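Local atomic coordinates of transcriptional regulator, MarR/EmrR family (Clostridium acetobutylicum, PDB entry 3JW4), a protein that probably binds DNA as a transcription factor of the MarR family, regulating genes through a winged helix-turn-helix domain. Residues Leu78-Arg90 against Lys99-Val111. Sequence-based numbering, arbitrary orientation.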
loop_
_atom_site.group_PDB
_atom_site.type_symbol
_atom_site.label_atom_id
_atom_site.label_comp_id
_atom_site.label_asym_id
_atom_site.label_seq_id
_atom_site.Cartn_x
_atom_site.Cartn_y
_atom_site.Cartn_z
ATOM N N LEU B 78 -17.921 -10.256 6.126
ATOM C CA LEU B 78 -18.341 -11.535 6.694
ATOM C C LEU B 78 -19.740 -11.923 6.275
ATOM O O LEU B 78 -19.998 -13.089 5.959
ATOM C CB LEU B 78 -18.268 -11.539 8.240
ATOM C CG LEU B 78 -16.871 -11.556 8.848
ATOM C CD1 LEU B 78 -16.948 -11.389 10.358
ATOM C CD2 LEU B 78 -16.111 -12.885 8.524
ATOM N N GLN B 79 -20.663 -10.974 6.295
ATOM C CA GLN B 79 -22.034 -11.278 5.840
ATOM C C GLN B 79 -21.998 -11.738 4.377
ATOM O O GLN B 79 -22.765 -12.618 3.980
ATOM C CB GLN B 79 -22.969 -10.087 6.001
ATOM C CG GLN B 79 -23.538 -9.904 7.428
ATOM C CD GLN B 79 -24.377 -8.666 7.570
ATOM O OE1 GLN B 79 -23.883 -7.626 8.045
ATOM N NE2 GLN B 79 -25.649 -8.718 7.107
ATOM N N GLY B 80 -21.123 -11.130 3.591
ATOM C CA GLY B 80 -21.012 -11.453 2.152
ATOM C C GLY B 80 -20.504 -12.876 1.957
ATOM O O GLY B 80 -21.126 -13.667 1.271
ATOM N N LEU B 81 -19.392 -13.205 2.618
ATOM C CA LEU B 81 -18.839 -14.578 2.598
ATOM C C LEU B 81 -19.879 -15.587 3.101
ATOM O O LEU B 81 -20.056 -16.649 2.536
ATOM C CB LEU B 81 -17.561 -14.634 3.454
ATOM C CG LEU B 81 -16.373 -13.790 2.979
ATOM C CD1 LEU B 81 -15.215 -13.797 3.995
ATOM C CD2 LEU B 81 -15.918 -14.263 1.613
ATOM N N GLU B 82 -20.624 -15.239 4.138
ATOM C CA GLU B 82 -21.664 -16.148 4.624
ATOM C C GLU B 82 -22.816 -16.307 3.610
ATOM O O GLU B 82 -23.303 -17.410 3.381
ATOM C CB GLU B 82 -22.160 -15.661 5.984
ATOM C CG GLU B 82 -23.260 -16.462 6.599
ATOM C CD GLU B 82 -23.725 -15.847 7.919
ATOM O OE1 GLU B 82 -24.052 -14.610 7.945
ATOM O OE2 GLU B 82 -23.799 -16.588 8.915
ATOM N N LYS B 83 -23.223 -15.212 2.972
ATOM C CA LYS B 83 -24.366 -15.276 2.067
ATOM C C LYS B 83 -24.024 -16.128 0.850
ATOM O O LYS B 83 -24.895 -16.811 0.290
ATOM C CB LYS B 83 -24.803 -13.890 1.603
ATOM C CG LYS B 83 -26.064 -13.945 0.740
ATOM C CD LYS B 83 -27.006 -12.817 0.986
ATOM C CE LYS B 83 -27.442 -12.762 2.428
ATOM N NZ LYS B 83 -28.838 -13.173 2.611
ATOM N N LYS B 84 -22.769 -16.051 0.422
ATOM C CA LYS B 84 -22.313 -16.794 -0.734
ATOM C C LYS B 84 -21.962 -18.263 -0.397
ATOM O O LYS B 84 -21.585 -19.012 -1.281
ATOM C CB LYS B 84 -21.127 -16.066 -1.395
ATOM C CG LYS B 84 -21.495 -14.790 -2.174
ATOM C CD LYS B 84 -20.244 -14.032 -2.659
ATOM C CE LYS B 84 -20.587 -12.893 -3.611
ATOM N NZ LYS B 84 -19.508 -11.830 -3.822
ATOM N N GLY B 85 -22.070 -18.659 0.861
ATOM C CA GLY B 85 -21.936 -20.048 1.261
ATOM C C GLY B 85 -20.497 -20.458 1.532
ATOM O O GLY B 85 -20.190 -21.637 1.490
ATOM N N TYR B 86 -19.614 -19.494 1.807
ATOM C CA TYR B 86 -18.186 -19.772 1.993
ATOM C C TYR B 86 -17.817 -19.987 3.454
ATOM O O TYR B 86 -16.847 -20.651 3.737
ATOM C CB TYR B 86 -17.322 -18.641 1.453
ATOM C CG TYR B 86 -17.422 -18.381 -0.038
ATOM C CD1 TYR B 86 -17.321 -19.401 -0.951
ATOM C CD2 TYR B 86 -17.535 -17.083 -0.521
ATOM C CE1 TYR B 86 -17.380 -19.144 -2.341
ATOM C CE2 TYR B 86 -17.577 -16.803 -1.913
ATOM C CZ TYR B 86 -17.506 -17.838 -2.802
ATOM O OH TYR B 86 -17.527 -17.586 -4.132
ATOM N N ILE B 87 -18.545 -19.360 4.365
ATOM C CA ILE B 87 -18.296 -19.486 5.795
ATOM C C ILE B 87 -19.620 -19.645 6.510
ATOM O O ILE B 87 -20.679 -19.317 5.947
ATOM C CB ILE B 87 -17.550 -18.279 6.379
ATOM C CG1 ILE B 87 -18.393 -17.001 6.300
ATOM C CG2 ILE B 87 -16.150 -18.047 5.671
ATOM C CD1 ILE B 87 -17.776 -15.794 7.016
ATOM N N GLU B 88 -19.561 -20.165 7.731
ATOM C CA GLU B 88 -20.730 -20.310 8.600
ATOM C C GLU B 88 -20.318 -19.956 10.023
ATOM O O GLU B 88 -19.129 -19.926 10.351
ATOM C CB GLU B 88 -21.289 -21.732 8.585
ATOM C CG GLU B 88 -20.302 -22.770 9.063
ATOM C CD GLU B 88 -20.892 -24.162 9.341
ATOM O OE1 GLU B 88 -22.106 -24.387 9.109
ATOM O OE2 GLU B 88 -20.105 -25.030 9.805
ATOM N N ARG B 89 -21.311 -19.703 10.846
ATOM C CA ARG B 89 -21.110 -19.439 12.251
ATOM C C ARG B 89 -21.731 -20.596 12.986
ATOM O O ARG B 89 -22.885 -20.900 12.780
ATOM C CB ARG B 89 -21.759 -18.125 12.638
ATOM C CG ARG B 89 -21.102 -16.920 11.937
ATOM C CD ARG B 89 -22.023 -15.692 11.943
ATOM N NE ARG B 89 -21.245 -14.446 12.004
ATOM C CZ ARG B 89 -21.221 -13.481 11.079
ATOM N NH1 ARG B 89 -21.937 -13.560 9.962
ATOM N NH2 ARG B 89 -20.466 -12.400 11.282
ATOM N N ARG B 90 -20.940 -21.270 13.801
ATOM C CA ARG B 90 -21.389 -22.438 14.537
ATOM C C ARG B 90 -21.437 -22.130 16.011
ATOM O O ARG B 90 -20.502 -21.533 16.554
ATOM C CB ARG B 90 -20.417 -23.602 14.362
ATOM C CG ARG B 90 -20.307 -24.181 12.970
ATOM C CD ARG B 90 -19.476 -25.461 13.051
ATOM N NE ARG B 90 -18.709 -25.759 11.839
ATOM C CZ ARG B 90 -17.674 -26.606 11.812
ATOM N NH1 ARG B 90 -17.276 -27.225 12.923
ATOM N NH2 ARG B 90 -17.026 -26.851 10.682
ATOM N N LYS B 99 -20.677 -17.254 18.918
ATOM C CA LYS B 99 -20.501 -18.211 17.825
ATOM C C LYS B 99 -19.097 -18.167 17.220
ATOM O O LYS B 99 -18.479 -17.110 17.156
ATOM C CB LYS B 99 -21.523 -17.950 16.728
ATOM C CG LYS B 99 -22.929 -18.376 17.106
ATOM C CD LYS B 99 -23.895 -17.948 16.020
ATOM C CE LYS B 99 -25.306 -18.404 16.301
ATOM N NZ LYS B 99 -26.189 -17.975 15.196
ATOM N N ASN B 100 -18.609 -19.323 16.771
ATOM C CA ASN B 100 -17.286 -19.434 16.136
ATOM C C ASN B 100 -17.482 -19.462 14.622
ATOM O O ASN B 100 -18.444 -20.062 14.127
ATOM C CB ASN B 100 -16.568 -20.723 16.564
ATOM C CG ASN B 100 -15.982 -20.672 17.997
ATOM O OD1 ASN B 100 -15.935 -21.681 18.642
ATOM N ND2 ASN B 100 -15.521 -19.519 18.456
ATOM N N ILE B 101 -16.534 -18.887 13.893
ATOM C CA ILE B 101 -16.617 -18.775 12.452
ATOM C C ILE B 101 -15.773 -19.909 11.820
ATOM O O ILE B 101 -14.607 -20.148 12.235
ATOM C CB ILE B 101 -16.139 -17.360 12.001
ATOM C CG1 ILE B 101 -16.981 -16.268 12.698
ATOM C CG2 ILE B 101 -16.182 -17.228 10.493
ATOM C CD1 ILE B 101 -16.395 -14.893 12.620
ATOM N N TYR B 102 -16.374 -20.644 10.889
ATOM C CA TYR B 102 -15.679 -21.703 10.171
ATOM C C TYR B 102 -15.842 -21.541 8.674
ATOM O O TYR B 102 -16.804 -20.974 8.227
ATOM C CB TYR B 102 -16.228 -23.061 10.569
ATOM C CG TYR B 102 -15.956 -23.418 11.999
ATOM C CD1 TYR B 102 -16.803 -22.979 13.005
ATOM C CD2 TYR B 102 -14.862 -24.183 12.349
ATOM C CE1 TYR B 102 -16.572 -23.312 14.329
ATOM C CE2 TYR B 102 -14.608 -24.504 13.692
ATOM C CZ TYR B 102 -15.479 -24.060 14.662
ATOM O OH TYR B 102 -15.285 -24.360 15.985
ATOM N N VAL B 103 -14.880 -22.032 7.913
ATOM C CA VAL B 103 -15.002 -22.096 6.478
ATOM C C VAL B 103 -15.860 -23.316 6.107
ATOM O O VAL B 103 -15.821 -24.365 6.729
ATOM C CB VAL B 103 -13.614 -22.112 5.835
ATOM C CG1 VAL B 103 -13.691 -22.145 4.382
ATOM C CG2 VAL B 103 -12.879 -20.795 6.233
ATOM N N LEU B 104 -16.733 -23.143 5.144
ATOM C CA LEU B 104 -17.461 -24.302 4.620
ATOM C C LEU B 104 -16.630 -24.918 3.472
ATOM O O LEU B 104 -15.734 -24.261 2.977
ATOM C CB LEU B 104 -18.819 -23.815 4.128
ATOM C CG LEU B 104 -19.846 -23.495 5.202
ATOM C CD1 LEU B 104 -21.046 -22.666 4.620
ATOM C CD2 LEU B 104 -20.341 -24.790 5.840
ATOM N N PRO B 105 -16.964 -26.146 2.993
ATOM C CA PRO B 105 -16.173 -26.697 1.880
ATOM C C PRO B 105 -16.042 -25.828 0.618
ATOM O O PRO B 105 -14.936 -25.718 0.043
ATOM C CB PRO B 105 -16.867 -28.031 1.578
ATOM C CG PRO B 105 -17.400 -28.465 2.939
ATOM C CD PRO B 105 -17.763 -27.185 3.663
ATOM N N LYS B 106 -17.109 -25.176 0.203
ATOM C CA LYS B 106 -16.998 -24.240 -0.909
ATOM C C LYS B 106 -15.942 -23.131 -0.627
ATOM O O LYS B 106 -15.209 -22.675 -1.512
ATOM C CB LYS B 106 -18.363 -23.613 -1.153
ATOM C CG LYS B 106 -18.471 -22.644 -2.330
ATOM C CD LYS B 106 -19.920 -22.110 -2.386
ATOM C CE LYS B 106 -20.145 -21.151 -3.471
ATOM N NZ LYS B 106 -21.573 -20.755 -3.509
ATOM N N GLY B 107 -15.868 -22.720 0.615
ATOM C CA GLY B 107 -14.897 -21.691 1.031
ATOM C C GLY B 107 -13.476 -22.247 1.102
ATOM O O GLY B 107 -12.530 -21.554 0.714
ATOM N N ALA B 108 -13.322 -23.495 1.563
ATOM C CA ALA B 108 -12.004 -24.161 1.541
ATOM C C ALA B 108 -11.472 -24.280 0.098
ATOM O O ALA B 108 -10.302 -23.992 -0.155
ATOM C CB ALA B 108 -12.050 -25.551 2.278
ATOM N N ALA B 109 -12.323 -24.665 -0.853
ATOM C CA ALA B 109 -11.942 -24.688 -2.279
ATOM C C ALA B 109 -11.511 -23.289 -2.762
ATOM O O ALA B 109 -10.496 -23.152 -3.443
ATOM C CB ALA B 109 -13.101 -25.252 -3.165
ATOM N N LEU B 110 -12.238 -22.251 -2.360
ATOM C CA LEU B 110 -11.901 -20.870 -2.722
ATOM C C LEU B 110 -10.567 -20.372 -2.102
ATOM O O LEU B 110 -9.827 -19.653 -2.763
ATOM C CB LEU B 110 -13.027 -19.941 -2.295
ATOM C CG LEU B 110 -13.036 -18.461 -2.667
ATOM C CD1 LEU B 110 -13.575 -18.269 -4.015
ATOM C CD2 LEU B 110 -13.873 -17.678 -1.639
ATOM N N VAL B 111 -10.282 -20.747 -0.849
ATOM C CA VAL B 111 -9.015 -20.424 -0.205
ATOM C C VAL B 111 -7.869 -20.910 -1.096
ATOM O O VAL B 111 -6.899 -20.217 -1.312
ATOM C CB VAL B 111 -8.890 -21.115 1.175
ATOM C CG1 VAL B 111 -7.407 -21.318 1.547
ATOM C CG2 VAL B 111 -9.613 -20.314 2.260
HETATM O O HOH W 1 -17.626 -25.729 8.405
HETATM O O HOH W 2 -17.113 -27.090 15.765
#
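Strands 87-90 and 100-103 pair antiparallel, their axes 4.7 Å apart at closest, with Glu88 and Tyr102 exchanging two backbone hydrogen bonds and Arg90 and Asn100 two more. Beyond the strands, Leu104 N, at the N-cap of helix 105-126, bonds Tyr86 O at 2.9 Å. On one face, the guanidinium of Arg90 lies flat on the Tyr102 ring, planes 8° apart and CZ 3.8 Å from the ring centroid, a stacked cation-pi pair. Arg90 NE donates a hydrogen bond to Glu88 OE2 at 2.6 Å, part of a salt bridge, and a water joins this carboxylate oxygen, Arg90 NH2 and Val103 O, together fixing the guanidinium's rotation. Glu88 lays its aliphatic stem and carboxyl carbon against Leu104 CD2.

The beta-branched Ile87, Ile101 and Val103, suited to strands, make the opposite face apolar, with Arg89 at its border; Arg89 NH1 reaches Glu82 OE1 on helix 74-83 in a weak salt-bridge bond. Ile87 CD1 meets Ile101 CG2, helix residue Leu78 touches Ile101, and helix 60-64 continues this core. After helix 74-83, Gly85 closes a Schellman motif, its positive phi easy for glycine. Tyr86, with CG beside its backbone N (chi1 -63°), sets its ring over helix 105-126, Leu110 CD2 lying 3.6 Å from the centroid above one face. Lys106, extended, runs past Tyr86 CE1 and donates from NZ to Lys84 O at 2.8 Å. Without a CB to clash, Gly107 CA makes a CA-H...O contact to Tyr86 O at 3.5 Å. This hairpin, leading from helix 74-83 into helix 105-126, is the wing of the MarR-type winged helix-turn-helix fold.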